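Local coordinates for Na Glutathione S-transferase 1 (Necator americanus, PDB 2ON7), which probably catalyses the conjugation of glutathione to electrophilic compounds, as expected of a hookworm glutathione S-transferase, at residues 3-8 and 28-33; 16-21 and 65-70; 22-27 and 189-194; 86-91 and 153-158; 135-140 and 178-183. One frame throughout, in Å; residues are numbered along the deposited sequence.

In the fold
Contact 1 pairs the parallel strands 4-9 and 30-34; contacts 2 and 3 both use helix 16-25, which links those strands, and the three lie within about 16 Å of one another between centres. Contact 2 ties that helix to helix 64-75, while contact 3 joins it to the start of helix 192-200, late in the chain, and so fastens the thioredoxin-like part to the helical part. Contact 4, about 11 Å from contact 2 between centres, brings helices 82-109 and 155-168 together; contact 5 lies about 32 Å from contact 1 between centres. Contacts 4 and 5 are nested in the long loop that contact 3 closes, and contacts 2, 4 and 5 also touch the second subunit.

Contact 1 (3-8 and 28-33); sequences HYKLTY and EFEDVR
Glu28 brings its carbonyl O to the edge of the Tyr4 ring, beside parallel strands that run 14° apart in direction. Phe29 CB lies 3.8 Å from Tyr4 CB. With CG between the backbone N and the carbonyl carbon (chi1 65°), the Phe29 ring lies beside Leu6 CB and stacks on Phe22. Glu30 N reaches Tyr4 O at 2.9 Å, and Glu30 O receives Leu6 N at 2.8 Å. The extended Glu30 side chain runs alongside Lys5, OE2 3.3 Å from Lys5 CD; the unlike charges probably attract, though beyond salt-bridge range. Asp31 turns to the other face, where OD2 meets Arg19. Val32, beta-branched and at home in a strand, gives its N to Leu6 O, takes Tyr8 N on its O, and sets CG2 4.1 Å from Lys5 CG. Arg33 grips Asp31 OD1 side-on with NE and NH2, and its CA lies 3.2 Å from Tyr8 O. Parallel strands linked through helix 16-25 form the beta-alpha-beta unit opening the thioredoxin-like domain of glutathione S-transferases.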
# COMPACT_ATOMS: atom_id res chain seq x y z
N HIS A 3 -1.97 21.61 14.36
CA HIS A 3 -1.42 22.16 13.13
C HIS A 3 -1.06 21.11 12.10
O HIS A 3 -0.21 20.25 12.35
CB HIS A 3 -0.15 22.92 13.41
CG HIS A 3 -0.36 24.37 13.64
ND1 HIS A 3 -0.23 24.96 14.88
CD2 HIS A 3 -0.70 25.36 12.78
CE1 HIS A 3 -0.49 26.25 14.79
NE2 HIS A 3 -0.77 26.52 13.52
N TYR A 4 -1.68 21.22 10.93
CA TYR A 4 -1.41 20.35 9.77
C TYR A 4 -0.73 21.09 8.64
O TYR A 4 -1.10 22.21 8.25
CB TYR A 4 -2.69 19.76 9.24
CG TYR A 4 -3.39 18.86 10.22
CD1 TYR A 4 -2.97 17.54 10.42
CD2 TYR A 4 -4.46 19.33 10.96
CE1 TYR A 4 -3.64 16.73 11.35
CE2 TYR A 4 -5.12 18.54 11.85
CZ TYR A 4 -4.72 17.26 12.06
OH TYR A 4 -5.44 16.55 12.97
N LYS A 5 0.26 20.45 8.07
CA LYS A 5 0.91 20.98 6.88
C LYS A 5 1.08 19.85 5.88
O LYS A 5 1.59 18.81 6.24
CB LYS A 5 2.27 21.57 7.26
CG LYS A 5 3.21 21.78 6.12
CD LYS A 5 4.33 22.65 6.63
CE LYS A 5 5.69 22.31 6.07
NZ LYS A 5 6.53 23.55 6.12
N LEU A 6 0.66 20.04 4.64
CA LEU A 6 0.88 19.03 3.59
C LEU A 6 1.75 19.65 2.52
O LEU A 6 1.42 20.69 1.93
CB LEU A 6 -0.45 18.54 2.97
CG LEU A 6 -0.45 17.50 1.84
CD1 LEU A 6 -0.18 16.06 2.37
CD2 LEU A 6 -1.76 17.61 1.03
N THR A 7 2.86 18.97 2.27
CA THR A 7 3.89 19.41 1.37
C THR A 7 3.85 18.47 0.20
O THR A 7 3.95 17.23 0.36
CB THR A 7 5.25 19.31 2.04
OG1 THR A 7 5.20 19.97 3.31
CG2 THR A 7 6.31 19.91 1.22
N TYR A 8 3.66 19.04 -0.99
CA TYR A 8 3.54 18.19 -2.21
C TYR A 8 3.76 19.06 -3.45
O TYR A 8 3.99 20.24 -3.33
CB TYR A 8 2.19 17.44 -2.22
CG TYR A 8 2.03 16.44 -3.37
CD1 TYR A 8 2.94 15.37 -3.53
CD2 TYR A 8 1.01 16.59 -4.31
CE1 TYR A 8 2.81 14.46 -4.61
CE2 TYR A 8 0.86 15.67 -5.38
CZ TYR A 8 1.76 14.61 -5.51
OH TYR A 8 1.64 13.73 -6.53
N GLU A 28 -8.54 23.39 8.39
CA GLU A 28 -7.46 24.23 7.97
C GLU A 28 -6.16 23.45 7.95
O GLU A 28 -5.87 22.70 8.87
CB GLU A 28 -7.30 25.41 8.95
CG GLU A 28 -6.07 26.32 8.68
CD GLU A 28 -6.31 27.31 7.51
OE1 GLU A 28 -5.66 27.15 6.43
OE2 GLU A 28 -7.15 28.25 7.66
N PHE A 29 -5.39 23.67 6.90
CA PHE A 29 -4.06 23.18 6.81
C PHE A 29 -3.27 24.13 5.95
O PHE A 29 -3.83 24.89 5.17
CB PHE A 29 -4.01 21.75 6.26
CG PHE A 29 -4.49 21.61 4.84
CD1 PHE A 29 -3.61 21.22 3.83
CD2 PHE A 29 -5.84 21.79 4.52
CE1 PHE A 29 -4.07 21.09 2.51
CE2 PHE A 29 -6.29 21.66 3.21
CZ PHE A 29 -5.42 21.32 2.21
N GLU A 30 -1.95 24.04 6.10
CA GLU A 30 -1.02 24.73 5.23
C GLU A 30 -0.80 23.77 4.01
O GLU A 30 -0.35 22.64 4.17
CB GLU A 30 0.26 25.06 6.01
CG GLU A 30 1.23 25.97 5.27
CD GLU A 30 2.56 26.19 5.99
OE1 GLU A 30 3.36 27.00 5.45
OE2 GLU A 30 2.82 25.59 7.08
N ASP A 31 -1.23 24.22 2.83
CA ASP A 31 -1.14 23.46 1.57
C ASP A 31 0.07 23.95 0.74
O ASP A 31 -0.03 24.93 0.02
CB ASP A 31 -2.46 23.59 0.78
CG ASP A 31 -2.48 22.73 -0.51
OD1 ASP A 31 -3.14 23.11 -1.49
OD2 ASP A 31 -1.83 21.68 -0.54
N VAL A 32 1.23 23.30 0.92
CA VAL A 32 2.53 23.80 0.37
C VAL A 32 2.82 23.07 -0.94
O VAL A 32 2.94 21.84 -0.96
CB VAL A 32 3.74 23.60 1.37
CG1 VAL A 32 5.07 24.26 0.84
CG2 VAL A 32 3.41 24.14 2.73
N ARG A 33 2.89 23.81 -2.02
CA ARG A 33 3.01 23.24 -3.36
C ARG A 33 4.38 23.54 -4.00
O ARG A 33 4.70 24.68 -4.29
CB ARG A 33 1.86 23.73 -4.24
CG ARG A 33 0.49 23.29 -3.69
CD ARG A 33 -0.63 23.92 -4.44
NE ARG A 33 -1.91 23.37 -4.05
CZ ARG A 33 -2.72 22.67 -4.85
NH1 ARG A 33 -2.38 22.47 -6.12
NH2 ARG A 33 -3.84 22.18 -4.36

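Contact 2 (16-21 and 65-70); sequences ECARQI and LAICRY
Cys17 and Cys68 are joined by a disulfide, SG to SG 2.1 Å, that spans two nearly parallel helix segments whose axes pass 8.9 Å apart. Its central torsion of -79° is near the relaxed value, whereas Cys68 SG sits off a staggered position (chi1 -148°); Cys17 SG is anti to its backbone N and extends straight across the gap. Apolar contacts lie beside the bridge. Ile21, one turn beyond Cys17, lays CG1 against Cys68 SG at 3.9 Å, and the small Ala18 lets the helices approach, its CB meeting Ile67 CG2 at 4.1 Å. Trp155 packs on Cys68 from helix 155-168. Ionic bonding belongs to the far side of helix 16-25, where Arg19 NH1 points in its guanidinium plane at Glu16 OE1, 3.1 Å away; Glu16 OE2 pairs with Arg201. No hydrogen bond crosses between the segments, so a covalent link and van der Waals contacts join them, and because the sulfurs are buried, the bridge is probably shielded from reductants in solution.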
# COMPACT_ATOMS: atom_id res chain seq x y z
N GLU A 16 -3.82 14.98 -3.37
CA GLU A 16 -5.21 15.40 -3.39
C GLU A 16 -6.14 14.70 -2.40
O GLU A 16 -7.08 15.32 -1.91
CB GLU A 16 -5.77 15.29 -4.81
CG GLU A 16 -7.14 15.94 -5.06
CD GLU A 16 -7.14 17.42 -4.78
OE1 GLU A 16 -6.06 18.03 -4.77
OE2 GLU A 16 -8.23 18.00 -4.56
N CYS A 17 -5.89 13.42 -2.09
CA CYS A 17 -6.75 12.67 -1.17
C CYS A 17 -6.75 13.35 0.18
O CYS A 17 -7.81 13.69 0.70
CB CYS A 17 -6.35 11.17 -1.08
SG CYS A 17 -7.43 9.97 -0.06
N ALA A 18 -5.56 13.59 0.70
CA ALA A 18 -5.35 14.37 1.93
C ALA A 18 -6.13 15.67 1.90
O ALA A 18 -6.85 15.98 2.86
CB ALA A 18 -3.88 14.67 2.10
N ARG A 19 -6.00 16.42 0.80
CA ARG A 19 -6.67 17.70 0.67
C ARG A 19 -8.17 17.53 0.75
O ARG A 19 -8.86 18.33 1.36
CB ARG A 19 -6.31 18.41 -0.65
CG ARG A 19 -4.88 18.73 -0.77
CD ARG A 19 -4.64 19.37 -2.09
NE ARG A 19 -3.22 19.68 -2.28
CZ ARG A 19 -2.49 19.29 -3.32
NH1 ARG A 19 -3.03 18.57 -4.28
NH2 ARG A 19 -1.22 19.65 -3.40
N GLN A 20 -8.66 16.51 0.06
CA GLN A 20 -10.06 16.19 0.04
C GLN A 20 -10.54 15.76 1.41
O GLN A 20 -11.62 16.09 1.75
CB GLN A 20 -10.42 15.20 -1.10
CG GLN A 20 -10.42 15.93 -2.45
CD GLN A 20 -10.72 15.07 -3.66
OE1 GLN A 20 -10.32 15.39 -4.78
NE2 GLN A 20 -11.43 14.00 -3.45
N ILE A 21 -9.74 15.07 2.19
CA ILE A 21 -10.16 14.72 3.55
C ILE A 21 -10.29 15.94 4.42
O ILE A 21 -11.34 16.13 5.02
CB ILE A 21 -9.26 13.68 4.23
CG1 ILE A 21 -9.42 12.33 3.53
CG2 ILE A 21 -9.65 13.56 5.71
CD1 ILE A 21 -10.17 11.31 4.32
N LEU A 65 -0.78 6.92 1.11
CA LEU A 65 -1.80 5.98 1.59
C LEU A 65 -1.87 6.07 3.10
O LEU A 65 -2.98 6.17 3.66
CB LEU A 65 -1.55 4.56 1.10
CG LEU A 65 -1.92 4.20 -0.38
CD1 LEU A 65 -1.62 2.72 -0.74
CD2 LEU A 65 -3.37 4.51 -0.75
N ALA A 66 -0.70 6.09 3.73
CA ALA A 66 -0.53 6.17 5.17
C ALA A 66 -1.04 7.50 5.71
O ALA A 66 -1.61 7.53 6.79
CB ALA A 66 0.98 5.98 5.59
N ILE A 67 -0.79 8.58 4.97
CA ILE A 67 -1.31 9.91 5.27
C ILE A 67 -2.81 9.94 5.11
O ILE A 67 -3.53 10.37 6.03
CB ILE A 67 -0.72 10.96 4.32
CG1 ILE A 67 0.78 11.12 4.56
CG2 ILE A 67 -1.46 12.31 4.47
CD1 ILE A 67 1.44 11.84 3.44
N CYS A 68 -3.29 9.48 3.96
CA CYS A 68 -4.73 9.49 3.72
C CYS A 68 -5.46 8.64 4.80
O CYS A 68 -6.50 9.06 5.34
CB CYS A 68 -5.15 9.26 2.19
SG CYS A 68 -6.65 10.17 1.91
N ARG A 69 -4.89 7.49 5.19
CA ARG A 69 -5.55 6.65 6.18
C ARG A 69 -5.57 7.35 7.52
O ARG A 69 -6.60 7.38 8.18
CB ARG A 69 -4.89 5.28 6.29
CG ARG A 69 -5.51 4.29 7.33
CD ARG A 69 -4.72 3.01 7.42
NE ARG A 69 -4.55 2.48 6.07
CZ ARG A 69 -3.42 2.55 5.35
NH1 ARG A 69 -2.29 3.05 5.86
NH2 ARG A 69 -3.42 2.08 4.12
N TYR A 70 -4.45 7.98 7.87
CA TYR A 70 -4.29 8.64 9.16
C TYR A 70 -5.35 9.76 9.32
O TYR A 70 -6.09 9.81 10.33
CB TYR A 70 -2.84 9.18 9.34
CG TYR A 70 -2.69 10.09 10.55
CD1 TYR A 70 -2.39 9.56 11.80
CD2 TYR A 70 -2.84 11.48 10.44
CE1 TYR A 70 -2.28 10.37 12.94
CE2 TYR A 70 -2.72 12.33 11.59
CZ TYR A 70 -2.45 11.74 12.83
OH TYR A 70 -2.33 12.49 13.96

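Contact 3 (22-27 and 189-194); sequences FALADQ and RAIPKL
Lys193 NZ meets Asp26 OD2 at 2.8 Å in a salt bridge at the protein surface, approaching from above the carboxylate plane. To get there the lysine runs extended beyond CG, passing CD 3.5 Å from Ala23 O and near Leu24 O. Its positive charge thus comes to the carboxyl end of helix 16-25, where it would probably interact favourably with the helix dipole and those two carbonyls. Asp26 belongs to the Schellman motif that ends the helix: its phi is positive (65°), which aspartate tolerates better than beta-branched residues, and Phe22 O accepts both Gln27 N and Ala25 N, from opposite faces of its plane. Apolar contact accompanies the salt bridge. Leu24 swings its end back across the gap, CD2 coming 4.1 Å from Ile191 CG2, the side chains crossing at about a right angle. Ile191 stands at the N-cap position of helix 192-200, so the end of one helix meets the beginning of another, while Leu158 of helix 155-168 touches both Leu24 and Leu194.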
# COMPACT_ATOMS: atom_id res chain seq x y z
N PHE A 22 -9.26 16.77 4.46
CA PHE A 22 -9.28 18.06 5.16
C PHE A 22 -10.51 18.92 4.85
O PHE A 22 -11.14 19.46 5.77
CB PHE A 22 -8.07 18.88 4.76
CG PHE A 22 -6.79 18.46 5.43
CD1 PHE A 22 -6.73 18.23 6.80
CD2 PHE A 22 -5.60 18.37 4.70
CE1 PHE A 22 -5.57 17.89 7.40
CE2 PHE A 22 -4.43 18.04 5.31
CZ PHE A 22 -4.42 17.79 6.68
N ALA A 23 -10.84 19.06 3.55
CA ALA A 23 -12.01 19.84 3.13
C ALA A 23 -13.30 19.16 3.57
O ALA A 23 -14.24 19.80 3.99
CB ALA A 23 -12.01 20.08 1.63
N LEU A 24 -13.33 17.82 3.55
CA LEU A 24 -14.50 17.15 4.14
C LEU A 24 -14.65 17.38 5.68
O LEU A 24 -15.73 17.25 6.25
CB LEU A 24 -14.48 15.66 3.82
CG LEU A 24 -14.89 15.22 2.41
CD1 LEU A 24 -14.53 13.75 2.29
CD2 LEU A 24 -16.39 15.42 2.13
N ALA A 25 -13.56 17.73 6.35
CA ALA A 25 -13.57 17.84 7.78
C ALA A 25 -13.57 19.30 8.21
O ALA A 25 -13.63 19.60 9.39
CB ALA A 25 -12.37 17.08 8.36
N ASP A 26 -13.47 20.21 7.25
CA ASP A 26 -13.43 21.66 7.52
C ASP A 26 -12.15 21.98 8.29
O ASP A 26 -12.14 22.81 9.19
CB ASP A 26 -14.68 22.10 8.30
CG ASP A 26 -15.38 23.32 7.70
OD1 ASP A 26 -15.30 24.44 8.29
OD2 ASP A 26 -16.05 23.16 6.65
N GLN A 27 -11.07 21.29 7.94
CA GLN A 27 -9.81 21.38 8.65
C GLN A 27 -8.84 22.22 7.86
O GLN A 27 -8.38 21.83 6.81
CB GLN A 27 -9.21 19.97 8.88
CG GLN A 27 -7.93 19.94 9.73
CD GLN A 27 -8.11 20.50 11.15
OE1 GLN A 27 -7.46 21.45 11.53
NE2 GLN A 27 -8.98 19.91 11.92
N ARG A 189 -18.45 13.20 -5.94
CA ARG A 189 -17.99 14.55 -6.24
C ARG A 189 -19.05 15.64 -6.03
O ARG A 189 -18.72 16.81 -5.86
CB ARG A 189 -17.36 14.62 -7.63
CG ARG A 189 -16.05 13.80 -7.69
CD ARG A 189 -15.47 13.61 -9.10
NE ARG A 189 -14.86 14.82 -9.65
CZ ARG A 189 -13.71 15.39 -9.22
NH1 ARG A 189 -13.02 14.88 -8.19
NH2 ARG A 189 -13.26 16.47 -9.84
N ALA A 190 -20.32 15.24 -6.01
CA ALA A 190 -21.45 16.11 -5.74
C ALA A 190 -21.71 16.29 -4.22
O ALA A 190 -22.66 16.95 -3.82
CB ALA A 190 -22.72 15.59 -6.47
N ILE A 191 -20.86 15.70 -3.38
CA ILE A 191 -21.00 15.87 -1.93
C ILE A 191 -20.56 17.31 -1.57
O ILE A 191 -19.37 17.65 -1.74
CB ILE A 191 -20.16 14.82 -1.13
CG1 ILE A 191 -20.71 13.40 -1.36
CG2 ILE A 191 -20.12 15.19 0.35
CD1 ILE A 191 -19.77 12.28 -0.83
N PRO A 192 -21.51 18.15 -1.07
CA PRO A 192 -21.34 19.60 -1.02
C PRO A 192 -19.95 20.14 -0.66
O PRO A 192 -19.41 20.91 -1.46
CB PRO A 192 -22.43 20.05 -0.02
CG PRO A 192 -23.57 19.07 -0.27
CD PRO A 192 -22.82 17.73 -0.51
N LYS A 193 -19.38 19.75 0.49
CA LYS A 193 -18.05 20.23 0.87
C LYS A 193 -16.93 19.80 -0.08
O LYS A 193 -15.93 20.49 -0.21
CB LYS A 193 -17.67 19.80 2.31
CG LYS A 193 -18.15 20.73 3.44
CD LYS A 193 -17.68 20.19 4.77
CE LYS A 193 -18.28 20.97 5.94
NZ LYS A 193 -17.43 20.77 7.17
N LEU A 194 -17.08 18.63 -0.69
CA LEU A 194 -16.14 18.18 -1.72
C LEU A 194 -16.31 19.07 -2.98
O LEU A 194 -15.34 19.61 -3.50
CB LEU A 194 -16.40 16.71 -2.09
CG LEU A 194 -15.23 15.75 -2.33
CD1 LEU A 194 -15.53 14.72 -3.42
CD2 LEU A 194 -13.92 16.47 -2.65

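Contact 4 (86-91 and 153-158); sequences AVVDSL and LTWVDL
Val88 puts its CG1 methyl over the Trp155 indole where helix 155-168 packs on helix 82-109 in the all-helical part of the glutathione S-transferase fold. From Trp155 CB, chi1 of 63° places CG between the backbone N and the carbonyl carbon, which swings the indole toward the other helix. CG and CD1 come near Val88 CG1, but NE1 lies closest to it, at 3.2 Å; the methyl sits 3.6 Å from the centroid of the five-membered ring, a tight CH-pi contact. NE1 donates to a water at 2.9 Å that in turn donates to Asp89 OD1, and CZ2 turns its edge to the same oxygen, which Arg69 holds. Compact valines suit so close an approach: Val156 CG2 meets Val88 CG1 at 3.6 Å, and Val156 CG1 touches Leu91 CB at 3.8 Å. Thr154, the residue before Trp155, makes with Asp157 the Thr-Xaa-Xaa-Asp sequence common in this family. Thr154 N bonds Asp157 OD1 almost straight, at 171°, while Thr154 OG1 rests 3.6 Å from Val88 CG2.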
# COMPACT_ATOMS: atom_id res chain seq x y z
N ALA A 86 -10.06 -2.09 7.26
CA ALA A 86 -9.23 -2.99 6.46
C ALA A 86 -9.75 -3.17 5.02
O ALA A 86 -8.98 -3.31 4.09
CB ALA A 86 -9.15 -4.32 7.15
N VAL A 87 -11.07 -3.22 4.85
CA VAL A 87 -11.69 -3.31 3.54
C VAL A 87 -11.44 -2.05 2.68
O VAL A 87 -11.05 -2.17 1.49
CB VAL A 87 -13.22 -3.69 3.67
CG1 VAL A 87 -13.89 -3.70 2.32
CG2 VAL A 87 -13.35 -5.06 4.31
N VAL A 88 -11.64 -0.87 3.27
CA VAL A 88 -11.23 0.39 2.64
C VAL A 88 -9.79 0.24 2.16
O VAL A 88 -9.49 0.43 0.97
CB VAL A 88 -11.30 1.57 3.65
CG1 VAL A 88 -10.69 2.79 3.05
CG2 VAL A 88 -12.74 1.86 4.08
N ASP A 89 -8.92 -0.15 3.11
CA ASP A 89 -7.49 -0.39 2.88
C ASP A 89 -7.22 -1.32 1.71
O ASP A 89 -6.37 -1.02 0.88
CB ASP A 89 -6.84 -1.01 4.12
CG ASP A 89 -6.81 -0.08 5.29
OD1 ASP A 89 -7.00 1.12 5.11
OD2 ASP A 89 -6.57 -0.55 6.40
N SER A 90 -7.94 -2.43 1.63
CA SER A 90 -7.71 -3.41 0.60
C SER A 90 -8.04 -2.87 -0.78
O SER A 90 -7.45 -3.30 -1.76
CB SER A 90 -8.50 -4.70 0.89
OG SER A 90 -9.82 -4.63 0.35
N LEU A 91 -9.01 -1.95 -0.87
CA LEU A 91 -9.38 -1.34 -2.14
C LEU A 91 -8.41 -0.27 -2.58
O LEU A 91 -8.22 -0.02 -3.74
CB LEU A 91 -10.78 -0.72 -2.06
CG LEU A 91 -11.99 -1.67 -2.15
CD1 LEU A 91 -13.18 -1.04 -1.41
CD2 LEU A 91 -12.34 -1.99 -3.61
N LEU A 153 -19.26 7.70 3.28
CA LEU A 153 -18.00 8.06 2.64
C LEU A 153 -16.81 7.53 3.44
O LEU A 153 -16.77 7.66 4.67
CB LEU A 153 -17.91 9.62 2.49
CG LEU A 153 -16.73 10.41 1.87
CD1 LEU A 153 -15.41 10.19 2.60
CD2 LEU A 153 -16.49 10.08 0.37
N THR A 154 -15.85 6.93 2.75
CA THR A 154 -14.54 6.64 3.29
C THR A 154 -13.52 7.19 2.30
O THR A 154 -13.89 7.54 1.18
CB THR A 154 -14.28 5.11 3.45
OG1 THR A 154 -14.15 4.52 2.16
CG2 THR A 154 -15.41 4.42 4.22
N TRP A 155 -12.25 7.25 2.69
CA TRP A 155 -11.18 7.81 1.84
C TRP A 155 -10.96 7.14 0.49
O TRP A 155 -10.47 7.82 -0.42
CB TRP A 155 -9.83 7.93 2.62
CG TRP A 155 -9.18 6.66 3.13
CD1 TRP A 155 -9.53 5.93 4.24
CD2 TRP A 155 -8.01 6.00 2.58
NE1 TRP A 155 -8.68 4.85 4.39
CE2 TRP A 155 -7.74 4.88 3.39
CE3 TRP A 155 -7.18 6.26 1.48
CZ2 TRP A 155 -6.68 4.00 3.12
CZ3 TRP A 155 -6.10 5.40 1.21
CH2 TRP A 155 -5.86 4.28 2.04
N VAL A 156 -11.23 5.83 0.32
CA VAL A 156 -11.10 5.24 -1.03
C VAL A 156 -12.08 5.85 -2.04
O VAL A 156 -11.73 5.99 -3.20
CB VAL A 156 -11.41 3.72 -1.17
CG1 VAL A 156 -10.17 2.94 -1.46
CG2 VAL A 156 -12.29 3.19 -0.10
N ASP A 157 -13.31 6.12 -1.61
CA ASP A 157 -14.28 6.83 -2.46
C ASP A 157 -13.61 8.03 -3.23
O ASP A 157 -13.83 8.23 -4.42
CB ASP A 157 -15.48 7.27 -1.61
CG ASP A 157 -16.30 6.05 -1.09
OD1 ASP A 157 -16.65 5.98 0.11
OD2 ASP A 157 -16.58 5.14 -1.92
N LEU A 158 -12.73 8.75 -2.54
CA LEU A 158 -12.09 9.95 -3.03
C LEU A 158 -10.97 9.63 -3.98
O LEU A 158 -10.88 10.20 -5.07
CB LEU A 158 -11.55 10.77 -1.86
CG LEU A 158 -12.44 11.06 -0.66
CD1 LEU A 158 -11.56 11.66 0.43
CD2 LEU A 158 -13.55 12.03 -1.06
O HOH W 1 -9.29 2.73 6.20

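Contact 5 (135-140 and 178-183); sequences FITKFL and YPEVKE
The helix segments 135-140 and 179-183 cross at 70°, their axes 9.2 Å apart, with Thr137 and Glu180 the nearest pair of CA atoms. They join helices 117-141 and 179-189 in the C-terminal, all-helical part of the glutathione S-transferase fold. Thr137 is the centre of the contact. The Thr137 and Val181 side chains cross at about a right angle, CG2 to CG2 3.7 Å, and Thr137 CG2 also lies near the plane of the Tyr178 ring, at its edge, 3.8 Å from CD2. A small side chain suits this place, since it lets the second helix come close. Beside it Glu180 bends at chi2 (79°), which brings OE1 back to within 3.5 Å of Thr137 OG1, near but not as a hydrogen bond. One turn on, Leu140 rests CD2 between Glu180 O, at 4.0 Å, and Val181 CA, while Ile136 CG2 reaches Val181 CG2 at 4.4 Å. Tyr178, at the N-cap position of helix 179-189, sets its ring edge-to-face with Phe133. With no hydrogen bond or salt bridge between the segments, cohesion comes from apolar contacts around Thr137 and Val181, and the Tyr178 hydroxyl bonds instead to Asp130, outside both segments.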
# COMPACT_ATOMS: atom_id res chain seq x y z
N PHE A 135 -13.37 -5.39 -10.68
CA PHE A 135 -13.45 -5.56 -9.22
C PHE A 135 -14.17 -4.43 -8.50
O PHE A 135 -15.03 -4.68 -7.65
CB PHE A 135 -12.06 -5.72 -8.60
CG PHE A 135 -11.28 -6.87 -9.19
CD1 PHE A 135 -9.97 -6.68 -9.61
CD2 PHE A 135 -11.85 -8.14 -9.29
CE1 PHE A 135 -9.26 -7.73 -10.15
CE2 PHE A 135 -11.14 -9.20 -9.82
CZ PHE A 135 -9.83 -8.99 -10.26
N ILE A 136 -13.81 -3.20 -8.84
CA ILE A 136 -14.51 -2.03 -8.30
C ILE A 136 -16.04 -2.19 -8.52
O ILE A 136 -16.79 -2.00 -7.58
CB ILE A 136 -13.90 -0.65 -8.80
CG1 ILE A 136 -12.43 -0.51 -8.41
CG2 ILE A 136 -14.60 0.54 -8.21
CD1 ILE A 136 -12.11 -0.44 -6.86
N THR A 137 -16.50 -2.59 -9.71
CA THR A 137 -17.96 -2.61 -9.88
C THR A 137 -18.72 -3.70 -9.12
O THR A 137 -19.88 -3.48 -8.79
CB THR A 137 -18.51 -2.32 -11.34
OG1 THR A 137 -19.36 -3.40 -11.82
CG2 THR A 137 -17.41 -1.98 -12.35
N LYS A 138 -18.07 -4.85 -8.83
CA LYS A 138 -18.62 -5.84 -7.88
C LYS A 138 -18.89 -5.22 -6.49
O LYS A 138 -19.97 -5.38 -5.94
CB LYS A 138 -17.71 -7.09 -7.73
CG LYS A 138 -17.50 -7.92 -9.00
CD LYS A 138 -16.27 -8.84 -8.90
CE LYS A 138 -16.50 -10.18 -9.68
NZ LYS A 138 -16.94 -10.05 -11.13
N PHE A 139 -17.92 -4.50 -5.95
CA PHE A 139 -18.16 -3.71 -4.73
C PHE A 139 -19.34 -2.71 -4.82
O PHE A 139 -20.14 -2.58 -3.90
CB PHE A 139 -16.88 -3.01 -4.25
CG PHE A 139 -15.97 -3.92 -3.45
CD1 PHE A 139 -15.09 -4.80 -4.09
CD2 PHE A 139 -16.00 -3.89 -2.06
CE1 PHE A 139 -14.28 -5.65 -3.35
CE2 PHE A 139 -15.15 -4.72 -1.30
CZ PHE A 139 -14.29 -5.60 -1.96
N LEU A 140 -19.42 -2.01 -5.93
CA LEU A 140 -20.47 -1.07 -6.15
C LEU A 140 -21.83 -1.78 -6.29
O LEU A 140 -22.79 -1.38 -5.64
CB LEU A 140 -20.12 -0.21 -7.37
CG LEU A 140 -19.64 1.25 -7.33
CD1 LEU A 140 -19.56 1.84 -5.94
CD2 LEU A 140 -18.35 1.42 -8.14
N TYR A 178 -18.51 0.78 -18.02
CA TYR A 178 -18.66 0.75 -16.56
C TYR A 178 -19.62 1.88 -16.09
O TYR A 178 -19.20 2.94 -15.65
CB TYR A 178 -17.28 0.78 -15.90
CG TYR A 178 -16.34 -0.29 -16.49
CD1 TYR A 178 -15.57 -0.02 -17.66
CD2 TYR A 178 -16.26 -1.57 -15.92
CE1 TYR A 178 -14.74 -1.02 -18.22
CE2 TYR A 178 -15.43 -2.56 -16.46
CZ TYR A 178 -14.68 -2.29 -17.59
OH TYR A 178 -13.88 -3.28 -18.09
N PRO A 179 -20.94 1.62 -16.20
CA PRO A 179 -21.88 2.65 -15.75
C PRO A 179 -21.84 2.92 -14.23
O PRO A 179 -21.87 4.07 -13.83
CB PRO A 179 -23.25 2.15 -16.25
CG PRO A 179 -23.06 0.72 -16.62
CD PRO A 179 -21.60 0.40 -16.69
N GLU A 180 -21.75 1.87 -13.42
CA GLU A 180 -21.63 2.00 -11.95
C GLU A 180 -20.46 2.88 -11.46
O GLU A 180 -20.62 3.70 -10.53
CB GLU A 180 -21.50 0.62 -11.29
CG GLU A 180 -22.67 -0.30 -11.52
CD GLU A 180 -22.62 -0.94 -12.88
OE1 GLU A 180 -21.50 -1.11 -13.42
OE2 GLU A 180 -23.69 -1.24 -13.42
N VAL A 181 -19.28 2.68 -12.04
CA VAL A 181 -18.10 3.48 -11.70
C VAL A 181 -18.34 4.97 -11.99
O VAL A 181 -18.01 5.82 -11.18
CB VAL A 181 -16.84 2.97 -12.47
CG1 VAL A 181 -15.69 3.93 -12.33
CG2 VAL A 181 -16.48 1.58 -12.04
N LYS A 182 -18.92 5.26 -13.15
CA LYS A 182 -19.30 6.61 -13.52
C LYS A 182 -20.31 7.24 -12.52
O LYS A 182 -20.03 8.34 -11.99
CB LYS A 182 -19.85 6.60 -14.95
CG LYS A 182 -20.15 7.95 -15.52
CD LYS A 182 -21.10 7.75 -16.66
CE LYS A 182 -20.69 8.53 -17.88
NZ LYS A 182 -20.66 9.98 -17.54
N GLU A 183 -21.43 6.53 -12.25
CA GLU A 183 -22.39 6.90 -11.20
C GLU A 183 -21.72 7.21 -9.84
O GLU A 183 -22.13 8.15 -9.13
CB GLU A 183 -23.45 5.81 -10.99
CG GLU A 183 -24.45 5.62 -12.17
CD GLU A 183 -25.41 4.41 -11.96
OE1 GLU A 183 -25.03 3.43 -11.26
OE2 GLU A 183 -26.54 4.45 -12.51